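Local coordinates for enoyl-CoA hydratase/isomerase family protein (Mycobacterium tuberculosis, PDB 4FN7) that probably catalyses the hydration of enoyl-CoA thioesters in lipid metabolism, as a member of the crotonase superfamily, at residues N24-P28 with S59-D63; G47-I51 with A188-A192; T52-F58 with M98-A104; L85-L90 with L111-G115; D116-H122 with G173-A179. All coordinates share one frame. Residue numbers count along the deposited sequence, not the author numbering.

Interaction 1 (N24-P28 with S59-D63)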
# COMPACT_ATOMS: atom_id res chain seq x y z
N ASN A 24 12.35 -13.69 -24.53
CA ASN A 24 10.93 -13.36 -24.62
C ASN A 24 10.66 -11.86 -24.68
O ASN A 24 9.72 -11.35 -24.08
CB ASN A 24 10.14 -14.02 -23.47
CG ASN A 24 10.03 -15.53 -23.62
OD1 ASN A 24 10.20 -16.07 -24.72
ND2 ASN A 24 9.74 -16.21 -22.52
N ALA A 25 11.50 -11.14 -25.42
CA ALA A 25 11.32 -9.70 -25.58
C ALA A 25 9.94 -9.41 -26.13
O ALA A 25 9.47 -10.07 -27.06
CB ALA A 25 12.40 -9.12 -26.48
N LEU A 26 9.28 -8.41 -25.54
CA LEU A 26 7.94 -8.01 -25.97
C LEU A 26 8.02 -6.99 -27.11
O LEU A 26 7.57 -5.85 -26.99
CB LEU A 26 7.15 -7.49 -24.77
CG LEU A 26 6.89 -8.59 -23.74
CD1 LEU A 26 6.70 -8.05 -22.34
CD2 LEU A 26 5.70 -9.45 -24.16
N GLY A 27 8.62 -7.42 -28.22
CA GLY A 27 8.64 -6.63 -29.43
C GLY A 27 7.35 -6.83 -30.20
O GLY A 27 6.43 -7.51 -29.73
N PRO A 28 7.26 -6.24 -31.40
CA PRO A 28 6.03 -6.32 -32.19
C PRO A 28 5.58 -7.75 -32.48
O PRO A 28 4.38 -8.03 -32.36
CB PRO A 28 6.40 -5.61 -33.50
CG PRO A 28 7.52 -4.70 -33.12
CD PRO A 28 8.27 -5.36 -32.02
N SER A 59 10.04 -12.74 -18.98
CA SER A 59 10.39 -11.89 -20.11
C SER A 59 11.41 -10.85 -19.69
O SER A 59 11.29 -10.25 -18.62
CB SER A 59 9.17 -11.20 -20.70
OG SER A 59 9.57 -10.17 -21.61
N GLY A 60 12.41 -10.63 -20.55
CA GLY A 60 13.41 -9.62 -20.30
C GLY A 60 12.99 -8.19 -20.60
O GLY A 60 13.78 -7.27 -20.39
N GLY A 61 11.76 -7.99 -21.08
CA GLY A 61 11.26 -6.64 -21.30
C GLY A 61 10.92 -6.36 -22.75
O GLY A 61 10.69 -7.28 -23.52
N PHE A 62 10.89 -5.08 -23.13
CA PHE A 62 10.71 -4.72 -24.53
C PHE A 62 11.91 -5.17 -25.36
O PHE A 62 12.95 -5.54 -24.83
CB PHE A 62 10.56 -3.20 -24.68
CG PHE A 62 9.24 -2.66 -24.20
CD1 PHE A 62 9.20 -1.72 -23.17
CD2 PHE A 62 8.05 -3.06 -24.78
CE1 PHE A 62 7.99 -1.20 -22.73
CE2 PHE A 62 6.84 -2.54 -24.34
CZ PHE A 62 6.81 -1.61 -23.32
N ASP A 63 11.75 -5.12 -26.68
CA ASP A 63 12.87 -5.33 -27.59
C ASP A 63 13.86 -4.20 -27.40
O ASP A 63 13.61 -3.07 -27.83
CB ASP A 63 12.36 -5.35 -29.04
CG ASP A 63 13.45 -5.63 -30.05
OD1 ASP A 63 14.58 -5.13 -29.87
OD2 ASP A 63 13.18 -6.35 -31.02
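The isobutyl side chain of L26 lies across S59, its CD1 3.6 Å from S59 OG, and continues beyond it onto L34 and M107 of two neighbouring helices. The S59 hydroxyl joins the two loops: OG accepts from G61 N (3.1 Å), an ST turn that a small hydroxyl residue is well suited to make, and donates to N24 O (2.7 Å) across the contact. G61 has backbone angles that call for glycine, and its O accepts from L26 N at 2.7 Å with an almost straight bond. The same carbonyl O touches A25 CA (3.2 Å), and A25 CB lies 4.0 Å from D63 CA. L26 is the centre of an inverse gamma turn closed by a weak bond from G27 N to A25 O (3.0 Å). F62 turns its CB away, yet the edge of its ring meets L26 O, 3.6 Å from CD2. At the far end, D63 OD1 caps its helix through I66 N, while G27, whose CA is 4.0 Å from D63 CB, precedes helix 28-44 in the N-cap position. Two paired loops entering helices, the second rich in glycine, are typical of the crotonase fold, whose relatives use this second loop for part of the oxyanion hole.

Interaction 2 (G47-I51 with A188-A192)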
# COMPACT_ATOMS: atom_id res chain seq x y z
N GLY A 47 -12.18 -20.87 -18.83
CA GLY A 47 -12.45 -20.48 -17.46
C GLY A 47 -11.38 -19.58 -16.84
O GLY A 47 -11.68 -18.78 -15.96
N ALA A 48 -10.14 -19.74 -17.29
CA ALA A 48 -9.03 -18.94 -16.79
C ALA A 48 -7.84 -19.05 -17.74
O ALA A 48 -7.77 -19.98 -18.55
CB ALA A 48 -8.64 -19.39 -15.38
N LEU A 49 -6.93 -18.09 -17.65
CA LEU A 49 -5.71 -18.09 -18.45
C LEU A 49 -4.52 -18.33 -17.55
O LEU A 49 -4.47 -17.82 -16.43
CB LEU A 49 -5.45 -16.73 -19.09
CG LEU A 49 -6.43 -15.97 -19.97
CD1 LEU A 49 -5.69 -14.80 -20.61
CD2 LEU A 49 -6.98 -16.89 -21.02
N VAL A 50 -3.56 -19.08 -18.07
CA VAL A 50 -2.22 -19.15 -17.50
C VAL A 50 -1.26 -18.64 -18.56
O VAL A 50 -1.30 -19.09 -19.70
CB VAL A 50 -1.84 -20.59 -17.13
CG1 VAL A 50 -0.38 -20.66 -16.70
CG2 VAL A 50 -2.76 -21.11 -16.05
N ILE A 51 -0.41 -17.69 -18.18
CA ILE A 51 0.63 -17.19 -19.07
C ILE A 51 1.99 -17.52 -18.46
O ILE A 51 2.25 -17.20 -17.30
CB ILE A 51 0.49 -15.67 -19.31
CG1 ILE A 51 -0.81 -15.39 -20.07
CG2 ILE A 51 1.69 -15.14 -20.09
CD1 ILE A 51 -1.20 -13.93 -20.10
N ALA A 188 0.67 -22.80 -11.02
CA ALA A 188 -0.10 -21.77 -11.72
C ALA A 188 -1.37 -22.37 -12.34
O ALA A 188 -2.44 -21.77 -12.26
CB ALA A 188 0.75 -21.07 -12.78
N GLU A 189 -1.24 -23.53 -12.97
CA GLU A 189 -2.39 -24.18 -13.59
C GLU A 189 -3.41 -24.64 -12.55
O GLU A 189 -4.61 -24.51 -12.76
CB GLU A 189 -1.92 -25.35 -14.47
CG GLU A 189 -1.20 -24.87 -15.72
CD GLU A 189 -0.43 -25.96 -16.42
OE1 GLU A 189 -0.24 -27.04 -15.82
OE2 GLU A 189 0.01 -25.73 -17.57
N GLU A 190 -2.92 -25.16 -11.43
CA GLU A 190 -3.79 -25.57 -10.33
C GLU A 190 -4.58 -24.36 -9.81
O GLU A 190 -5.79 -24.44 -9.61
CB GLU A 190 -2.97 -26.19 -9.20
CG GLU A 190 -3.79 -26.75 -8.06
CD GLU A 190 -2.93 -27.40 -6.99
OE1 GLU A 190 -2.01 -26.73 -6.48
OE2 GLU A 190 -3.18 -28.58 -6.65
N ALA A 191 -3.89 -23.25 -9.61
CA ALA A 191 -4.52 -22.03 -9.12
C ALA A 191 -5.56 -21.53 -10.12
O ALA A 191 -6.67 -21.16 -9.74
CB ALA A 191 -3.48 -20.96 -8.84
N ALA A 192 -5.20 -21.53 -11.40
CA ALA A 192 -6.13 -21.12 -12.45
C ALA A 192 -7.40 -21.98 -12.44
O ALA A 192 -8.51 -21.45 -12.54
CB ALA A 192 -5.46 -21.18 -13.81
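Strand 48-51 and helix 188-192 run almost antiparallel, their directions 165° apart and their axes 8.3 Å from each other at closest approach. This is a helix laid along the face of a sheet, so no hydrogen bond is needed between them. The extended backbone sends A48 and V50 toward the helix and L49 and I51 away, and the helix answers with A188 and A192, one turn apart and joined by the bond from A192 N to A188 O (2.9 Å). V50 makes the largest single contribution: its CG2 lies 3.5 Å from A192 CB and 3.9 Å from A188 O, while its CG1 lies 4.1 Å from A188 CB. A beta-branched valine suits a strand and is broad enough to touch both alanines. Further back, A48 CB meets A192 CB at 4.0 Å and A192 O at 3.5 Å. Alanines on the inner side of the helix let its backbone come close to the sheet. E189, at the margin, lends its aliphatic part, with CG 4.1 Å from V50 CG2, and sends its carboxylate into a salt bridge with K10. Helix 184-195 also rests on strand 13-18 through I13 and on strand 96-100 through V97 and A99, whereas the opposite face of strand 48-52 packs L49 and I51 against L89 of helix 73-90.

Interaction 3 (T52-F58 with M98-A104)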
# COMPACT_ATOMS: atom_id res chain seq x y z
N THR A 52 2.85 -18.16 -19.25
CA THR A 52 4.16 -18.57 -18.76
C THR A 52 5.27 -17.99 -19.63
O THR A 52 5.02 -17.52 -20.74
CB THR A 52 4.34 -20.12 -18.80
OG1 THR A 52 4.85 -20.53 -20.08
CG2 THR A 52 3.02 -20.84 -18.52
N GLY A 53 6.49 -18.02 -19.10
CA GLY A 53 7.67 -17.76 -19.90
C GLY A 53 8.31 -19.07 -20.34
O GLY A 53 7.62 -20.09 -20.50
N ASN A 54 9.61 -19.04 -20.57
CA ASN A 54 10.35 -20.25 -20.93
C ASN A 54 11.24 -20.73 -19.79
O ASN A 54 11.04 -20.35 -18.64
CB ASN A 54 11.11 -20.10 -22.27
CG ASN A 54 12.26 -19.09 -22.20
OD1 ASN A 54 12.70 -18.68 -21.12
ND2 ASN A 54 12.77 -18.70 -23.37
N GLY A 55 12.23 -21.57 -20.08
CA GLY A 55 13.08 -22.12 -19.04
C GLY A 55 14.10 -21.14 -18.49
O GLY A 55 14.75 -21.42 -17.48
N ARG A 56 14.23 -20.00 -19.14
CA ARG A 56 15.25 -19.02 -18.78
C ARG A 56 14.64 -17.78 -18.14
O ARG A 56 15.17 -17.27 -17.15
CB ARG A 56 16.05 -18.63 -20.03
CG ARG A 56 17.18 -17.67 -19.75
CD ARG A 56 17.71 -17.05 -21.03
NE ARG A 56 18.74 -16.06 -20.76
CZ ARG A 56 19.44 -15.44 -21.71
NH1 ARG A 56 19.22 -15.72 -22.98
NH2 ARG A 56 20.37 -14.55 -21.37
N VAL A 57 13.54 -17.29 -18.71
CA VAL A 57 12.94 -16.03 -18.26
C VAL A 57 11.42 -16.09 -18.30
O VAL A 57 10.84 -16.93 -18.99
CB VAL A 57 13.35 -14.85 -19.18
CG1 VAL A 57 14.86 -14.64 -19.16
CG2 VAL A 57 12.85 -15.05 -20.60
N PHE A 58 10.79 -15.16 -17.59
CA PHE A 58 9.41 -14.83 -17.90
C PHE A 58 9.48 -13.94 -19.14
O PHE A 58 9.07 -14.33 -20.23
CB PHE A 58 8.72 -14.13 -16.74
CG PHE A 58 7.28 -13.80 -17.00
CD1 PHE A 58 6.33 -14.82 -17.08
CD2 PHE A 58 6.86 -12.49 -17.16
CE1 PHE A 58 5.00 -14.53 -17.33
CE2 PHE A 58 5.52 -12.20 -17.40
CZ PHE A 58 4.59 -13.22 -17.48
N MET A 98 -0.23 -15.83 -13.72
CA MET A 98 1.09 -15.76 -14.33
C MET A 98 2.01 -16.80 -13.73
O MET A 98 2.15 -16.88 -12.51
CB MET A 98 1.70 -14.37 -14.11
CG MET A 98 0.89 -13.24 -14.67
SD MET A 98 0.88 -13.28 -16.47
CE MET A 98 -0.14 -11.84 -16.82
N ALA A 99 2.62 -17.60 -14.60
CA ALA A 99 3.68 -18.52 -14.21
C ALA A 99 5.02 -17.87 -14.54
O ALA A 99 5.49 -17.92 -15.68
CB ALA A 99 3.54 -19.83 -14.96
N CYS A 100 5.60 -17.22 -13.54
CA CYS A 100 6.87 -16.53 -13.70
C CYS A 100 8.00 -17.56 -13.65
O CYS A 100 8.44 -17.95 -12.57
CB CYS A 100 7.02 -15.51 -12.58
SG CYS A 100 8.32 -14.31 -12.85
N THR A 101 8.45 -17.99 -14.82
CA THR A 101 9.32 -19.15 -14.95
C THR A 101 10.80 -18.78 -15.01
O THR A 101 11.67 -19.63 -15.17
CB THR A 101 8.94 -19.95 -16.21
OG1 THR A 101 8.81 -19.06 -17.32
CG2 THR A 101 7.62 -20.68 -16.00
N GLY A 102 11.05 -17.48 -14.88
CA GLY A 102 12.39 -16.94 -14.81
C GLY A 102 12.25 -15.47 -14.49
O GLY A 102 11.20 -15.01 -14.07
N HIS A 103 13.31 -14.71 -14.71
CA HIS A 103 13.30 -13.29 -14.37
C HIS A 103 12.28 -12.49 -15.18
O HIS A 103 11.94 -12.87 -16.30
CB HIS A 103 14.70 -12.73 -14.54
CG HIS A 103 15.74 -13.57 -13.88
ND1 HIS A 103 15.83 -13.69 -12.51
CD2 HIS A 103 16.71 -14.37 -14.39
CE1 HIS A 103 16.82 -14.51 -12.20
NE2 HIS A 103 17.37 -14.93 -13.33
N ALA A 104 11.82 -11.39 -14.60
CA ALA A 104 10.84 -10.54 -15.24
C ALA A 104 11.33 -9.10 -15.11
O ALA A 104 11.34 -8.54 -14.02
CB ALA A 104 9.46 -10.70 -14.58
O HOH W 1 14.48 -20.07 -15.03
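In the crotonase fold the chain turns from the main sheet into a second layer, and F58 stands at that corner. Its N donates to H103 O (2.9 Å), and its O receives N24 ND2, so both backbone polar atoms are satisfied. The loop before it is organised by N54, an asparagine whose OD1 accepts from R56 N (2.8 Å) and V57 N (2.9 Å), forming an Asx turn; N54 ND2 goes to D19, and N54 N donates to V57 O at 2.9 Å. The remaining N54 acceptor, O, takes a bond from T101 OG1 (2.9 Å) across the contact. One water donates to both G55 O and T101 O, 2.8 Å from each. T52 OG1 donates to G53 O (2.8 Å) and also bonds S17, while H103 ND1 pairs with N125. Glycine is required at G102, where its CA comes within 3.6 Å of V57 CA, and at G53, where a CB would clash with T101 OG1. Beneath this polar layer, the F58 ring fills an apolar space beside C100 and A104, its edge facing A99 O (3.5 Å from CD1). M98 adds a Met-aromatic contact, with SD 3.8 Å from F58 CZ.

Interaction 4 (L85-L90 with L111-G115)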
# COMPACT_ATOMS: atom_id res chain seq x y z
N LEU A 85 -1.65 -4.30 -24.21
CA LEU A 85 -1.70 -5.68 -23.75
C LEU A 85 -1.91 -5.74 -22.23
O LEU A 85 -2.71 -6.53 -21.73
CB LEU A 85 -0.41 -6.41 -24.14
CG LEU A 85 -0.34 -7.89 -23.82
CD1 LEU A 85 -1.46 -8.64 -24.52
CD2 LEU A 85 1.01 -8.43 -24.26
N ALA A 86 -1.19 -4.90 -21.49
CA ALA A 86 -1.39 -4.82 -20.05
C ALA A 86 -2.83 -4.44 -19.71
O ALA A 86 -3.45 -5.05 -18.85
CB ALA A 86 -0.41 -3.83 -19.43
N TYR A 87 -3.36 -3.44 -20.41
CA TYR A 87 -4.74 -3.03 -20.19
C TYR A 87 -5.69 -4.21 -20.47
O TYR A 87 -6.61 -4.47 -19.69
CB TYR A 87 -5.09 -1.84 -21.09
CG TYR A 87 -6.44 -1.24 -20.82
CD1 TYR A 87 -6.57 -0.07 -20.08
CD2 TYR A 87 -7.60 -1.85 -21.29
CE1 TYR A 87 -7.82 0.48 -19.83
CE2 TYR A 87 -8.85 -1.31 -21.04
CZ TYR A 87 -8.96 -0.14 -20.31
OH TYR A 87 -10.20 0.38 -20.06
N ARG A 88 -5.45 -4.91 -21.57
CA ARG A 88 -6.28 -6.05 -21.96
C ARG A 88 -6.30 -7.12 -20.87
O ARG A 88 -7.35 -7.67 -20.54
CB ARG A 88 -5.79 -6.65 -23.27
CG ARG A 88 -6.70 -7.73 -23.82
CD ARG A 88 -6.20 -8.28 -25.13
NE ARG A 88 -7.17 -9.24 -25.66
CZ ARG A 88 -6.99 -9.97 -26.76
NH1 ARG A 88 -5.88 -9.87 -27.47
NH2 ARG A 88 -7.95 -10.81 -27.13
N LEU A 89 -5.14 -7.41 -20.30
CA LEU A 89 -5.06 -8.45 -19.29
C LEU A 89 -5.61 -8.02 -17.93
O LEU A 89 -6.26 -8.80 -17.25
CB LEU A 89 -3.62 -8.97 -19.16
CG LEU A 89 -3.21 -9.83 -20.36
CD1 LEU A 89 -1.70 -10.05 -20.38
CD2 LEU A 89 -3.95 -11.17 -20.37
N LEU A 90 -5.34 -6.77 -17.53
CA LEU A 90 -5.87 -6.26 -16.27
C LEU A 90 -7.39 -6.18 -16.28
O LEU A 90 -8.02 -6.25 -15.23
CB LEU A 90 -5.28 -4.88 -15.96
CG LEU A 90 -3.89 -4.87 -15.33
CD1 LEU A 90 -3.30 -3.46 -15.35
CD2 LEU A 90 -3.89 -5.43 -13.92
N LEU A 111 4.09 -6.81 -17.43
CA LEU A 111 3.20 -7.88 -17.85
C LEU A 111 2.86 -8.80 -16.67
O LEU A 111 1.69 -9.14 -16.44
CB LEU A 111 3.85 -8.68 -18.98
CG LEU A 111 3.08 -9.90 -19.48
CD1 LEU A 111 1.73 -9.49 -20.01
CD2 LEU A 111 3.87 -10.62 -20.56
N LEU A 112 3.88 -9.21 -15.94
CA LEU A 112 3.69 -10.08 -14.78
C LEU A 112 2.66 -9.47 -13.83
O LEU A 112 1.80 -10.16 -13.27
CB LEU A 112 5.02 -10.28 -14.05
CG LEU A 112 5.01 -11.14 -12.79
CD1 LEU A 112 4.64 -12.57 -13.13
CD2 LEU A 112 6.37 -11.09 -12.11
N SER A 113 2.73 -8.15 -13.67
CA SER A 113 1.91 -7.40 -12.73
C SER A 113 0.45 -7.26 -13.18
O SER A 113 -0.35 -6.65 -12.48
CB SER A 113 2.51 -6.00 -12.50
OG SER A 113 3.84 -6.09 -11.99
N CYS A 114 0.13 -7.81 -14.34
CA CYS A 114 -1.26 -7.82 -14.82
C CYS A 114 -2.03 -9.07 -14.41
O CYS A 114 -3.24 -9.15 -14.63
CB CYS A 114 -1.30 -7.69 -16.33
SG CYS A 114 -0.61 -6.14 -16.92
N GLY A 115 -1.36 -10.07 -13.83
CA GLY A 115 -2.05 -11.29 -13.44
C GLY A 115 -2.83 -11.12 -12.15
O GLY A 115 -2.41 -10.42 -11.24
O HOH W 2 -6.12 -9.73 -14.67
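The thiol of C114 is the bump of this contact, and the last turns of helix 73-90 provide the hollow. SG settles beside the methyl of A86, 3.4 Å from its CB, and reaches L90 CG at 3.9 Å, while C114 CB meets L89 CB, also at 3.9 Å. A86 suits the floor because a bulkier residue would push the sulfur out, and cysteine is slim enough to enter. The leucines interlock around it. L111, whose CB points sideways, brings CD1 to within 3.5 Å of L89 CD1 and 4.4 Å of L85 CD2; L90 reaches over the turn from the other segment, its CD2 3.7 Å from C114 CA and 4.0 Å from S113 O. C114 is held out in this position by the type I turn L112 to G115, closed by G115 N to L112 O (3.2 Å), just where helix 107-112 ends. A water lies 2.7 Å from L89 O and 2.9 Å from C114 O, bridging the two carbonyls. The packing lies deep in the chain: L85 also rests on helix 28-44, A86 and S113 on I144 of helix 139-148, and L90 on helix 200-223, while the other flank of L111 touches F58.

Interaction 5 (D116-H122 with G173-A179)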
# COMPACT_ATOMS: atom_id res chain seq x y z
N ASP A 116 -3.98 -11.78 -12.06
CA ASP A 116 -4.72 -11.80 -10.81
C ASP A 116 -3.92 -12.51 -9.72
O ASP A 116 -4.02 -12.16 -8.54
CB ASP A 116 -6.08 -12.48 -10.99
CG ASP A 116 -6.96 -11.74 -11.95
OD1 ASP A 116 -7.42 -10.63 -11.60
OD2 ASP A 116 -7.21 -12.26 -13.06
N HIS A 117 -3.16 -13.52 -10.13
CA HIS A 117 -2.33 -14.30 -9.22
C HIS A 117 -1.02 -14.58 -9.95
O HIS A 117 -1.03 -14.95 -11.12
CB HIS A 117 -3.02 -15.62 -8.85
CG HIS A 117 -2.30 -16.40 -7.80
ND1 HIS A 117 -2.15 -15.95 -6.50
CD2 HIS A 117 -1.69 -17.61 -7.85
CE1 HIS A 117 -1.48 -16.85 -5.80
NE2 HIS A 117 -1.18 -17.87 -6.60
N ARG A 118 0.09 -14.42 -9.23
CA ARG A 118 1.42 -14.48 -9.83
C ARG A 118 2.32 -15.41 -9.03
O ARG A 118 2.54 -15.18 -7.84
CB ARG A 118 2.02 -13.07 -9.87
CG ARG A 118 1.17 -12.06 -10.63
CD ARG A 118 1.48 -10.63 -10.21
NE ARG A 118 1.13 -10.42 -8.81
CZ ARG A 118 1.41 -9.31 -8.13
NH1 ARG A 118 2.07 -8.32 -8.71
NH2 ARG A 118 1.05 -9.21 -6.86
N VAL A 119 2.83 -16.45 -9.69
CA VAL A 119 3.63 -17.47 -9.03
C VAL A 119 5.05 -17.42 -9.56
O VAL A 119 5.24 -17.37 -10.77
CB VAL A 119 3.06 -18.89 -9.31
CG1 VAL A 119 3.82 -19.93 -8.52
CG2 VAL A 119 1.58 -18.94 -8.97
N ALA A 120 6.03 -17.44 -8.66
CA ALA A 120 7.44 -17.46 -9.08
C ALA A 120 8.25 -18.35 -8.16
O ALA A 120 7.77 -18.76 -7.11
CB ALA A 120 8.01 -16.05 -9.07
N ALA A 121 9.47 -18.66 -8.57
CA ALA A 121 10.42 -19.35 -7.70
C ALA A 121 11.23 -18.32 -6.91
O ALA A 121 11.30 -17.15 -7.29
CB ALA A 121 11.34 -20.25 -8.50
N HIS A 122 11.81 -18.77 -5.81
CA HIS A 122 12.53 -17.90 -4.88
C HIS A 122 13.58 -17.04 -5.55
O HIS A 122 13.72 -15.86 -5.22
CB HIS A 122 13.20 -18.73 -3.78
CG HIS A 122 14.18 -17.96 -2.96
ND1 HIS A 122 15.54 -17.99 -3.20
CD2 HIS A 122 14.00 -17.12 -1.91
CE1 HIS A 122 16.15 -17.21 -2.33
NE2 HIS A 122 15.24 -16.67 -1.53
N GLY A 173 4.78 -6.97 -3.24
CA GLY A 173 3.63 -7.05 -4.12
C GLY A 173 3.97 -7.23 -5.59
O GLY A 173 3.14 -6.95 -6.46
N PHE A 174 5.18 -7.71 -5.89
CA PHE A 174 5.54 -8.08 -7.26
C PHE A 174 5.13 -9.52 -7.61
O PHE A 174 5.08 -9.88 -8.78
CB PHE A 174 7.04 -7.89 -7.50
CG PHE A 174 7.38 -6.70 -8.37
CD1 PHE A 174 6.62 -6.37 -9.48
CD2 PHE A 174 8.49 -5.93 -8.08
CE1 PHE A 174 6.96 -5.28 -10.28
CE2 PHE A 174 8.84 -4.84 -8.88
CZ PHE A 174 8.08 -4.52 -9.98
N ILE A 175 4.87 -10.34 -6.59
CA ILE A 175 4.35 -11.69 -6.80
C ILE A 175 3.44 -12.05 -5.64
O ILE A 175 3.45 -11.39 -4.60
CB ILE A 175 5.45 -12.76 -6.90
CG1 ILE A 175 6.26 -12.83 -5.61
CG2 ILE A 175 6.33 -12.51 -8.09
CD1 ILE A 175 7.19 -14.00 -5.56
N ASP A 176 2.61 -13.08 -5.83
CA ASP A 176 1.65 -13.49 -4.81
C ASP A 176 1.99 -14.81 -4.14
O ASP A 176 1.49 -15.12 -3.06
CB ASP A 176 0.24 -13.59 -5.39
CG ASP A 176 -0.17 -12.33 -6.09
OD1 ASP A 176 -0.38 -11.31 -5.40
OD2 ASP A 176 -0.28 -12.37 -7.33
N GLU A 177 2.82 -15.62 -4.80
CA GLU A 177 3.10 -16.95 -4.30
C GLU A 177 4.47 -17.41 -4.77
O GLU A 177 4.86 -17.18 -5.91
CB GLU A 177 2.03 -17.95 -4.75
CG GLU A 177 2.30 -19.39 -4.31
CD GLU A 177 1.19 -20.37 -4.69
OE1 GLU A 177 0.16 -19.95 -5.26
OE2 GLU A 177 1.35 -21.58 -4.40
N ILE A 178 5.18 -18.09 -3.87
CA ILE A 178 6.46 -18.69 -4.21
C ILE A 178 6.31 -20.21 -4.29
O ILE A 178 5.67 -20.83 -3.44
CB ILE A 178 7.54 -18.33 -3.16
CG1 ILE A 178 7.61 -16.82 -2.98
CG2 ILE A 178 8.89 -18.90 -3.57
CD1 ILE A 178 8.47 -16.38 -1.81
N ALA A 179 6.89 -20.81 -5.33
CA ALA A 179 6.87 -22.25 -5.51
C ALA A 179 8.24 -22.72 -5.99
O ALA A 179 9.04 -21.91 -6.45
CB ALA A 179 5.79 -22.65 -6.52
O HOH W 3 3.99 -8.55 -10.72
O HOH W 4 11.39 -21.50 -4.96
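A buried arginine, R118, projects from a strand straight into the loop that leads to its neighbour. Its guanidinium forms a two-pronged salt bridge with D176, NE to OD2 at 2.8 Å and NH2 to OD1 at 2.9 Å, and NH1 also donates to G173 O (2.8 Å). A water accepts from R118 NH1 (2.8 Å) and donates to F174 O (2.6 Å). Arginine suits the place because its several donors can serve an acid and a helix end together. That end is a Schellman motif with G173 as its C-prime residue, positive phi favouring glycine. The loop then enters strand 177-178, which joins strand 117-120 in parallel at the edge of the main sheet of the crotonase fold. R118 O accepts D176 N (2.9 Å) and, weakly, E177 N (3.1 Å); beyond it A120 N donates to E177 O (3.0 Å) and A179 N to A120 O (2.9 Å). On one face V119 CG1 touches A179 CB (3.9 Å); A120 CB meets I175 CG2 at 4.0 Å, its small methyl suiting this close packing. H117 NE2 donates to E177 OE1 (2.8 Å), while E177 OE2 bridges to R187. The site borders the second subunit: S152 of that subunit bonds R118 NH2, and its Q156 bonds H117 ND1 and D116 O.

Interactions 2, 3 and 5 all reach the six-stranded sheet, where strands 48-52, 96-100, 117-120 and 177-178 lie side by side; I51 O to A99 N and C100 N to V119 O link the first three. Interaction 2 holds a helix on one face, and interaction 4 packs helices on the other, meeting it through L89. Interaction 1 continues from interaction 3 at the corner after strand 48-52, their centres about 12 Å apart, and pairs with it through N24 ND2 and F58 O. Interactions 2 and 1 are farthest apart, at about 22 Å between centres. Along the chain, interactions 1 and 3 cross, as do 3 and 4, whereas 5 follows both, forming the sheet edge beside the second subunit.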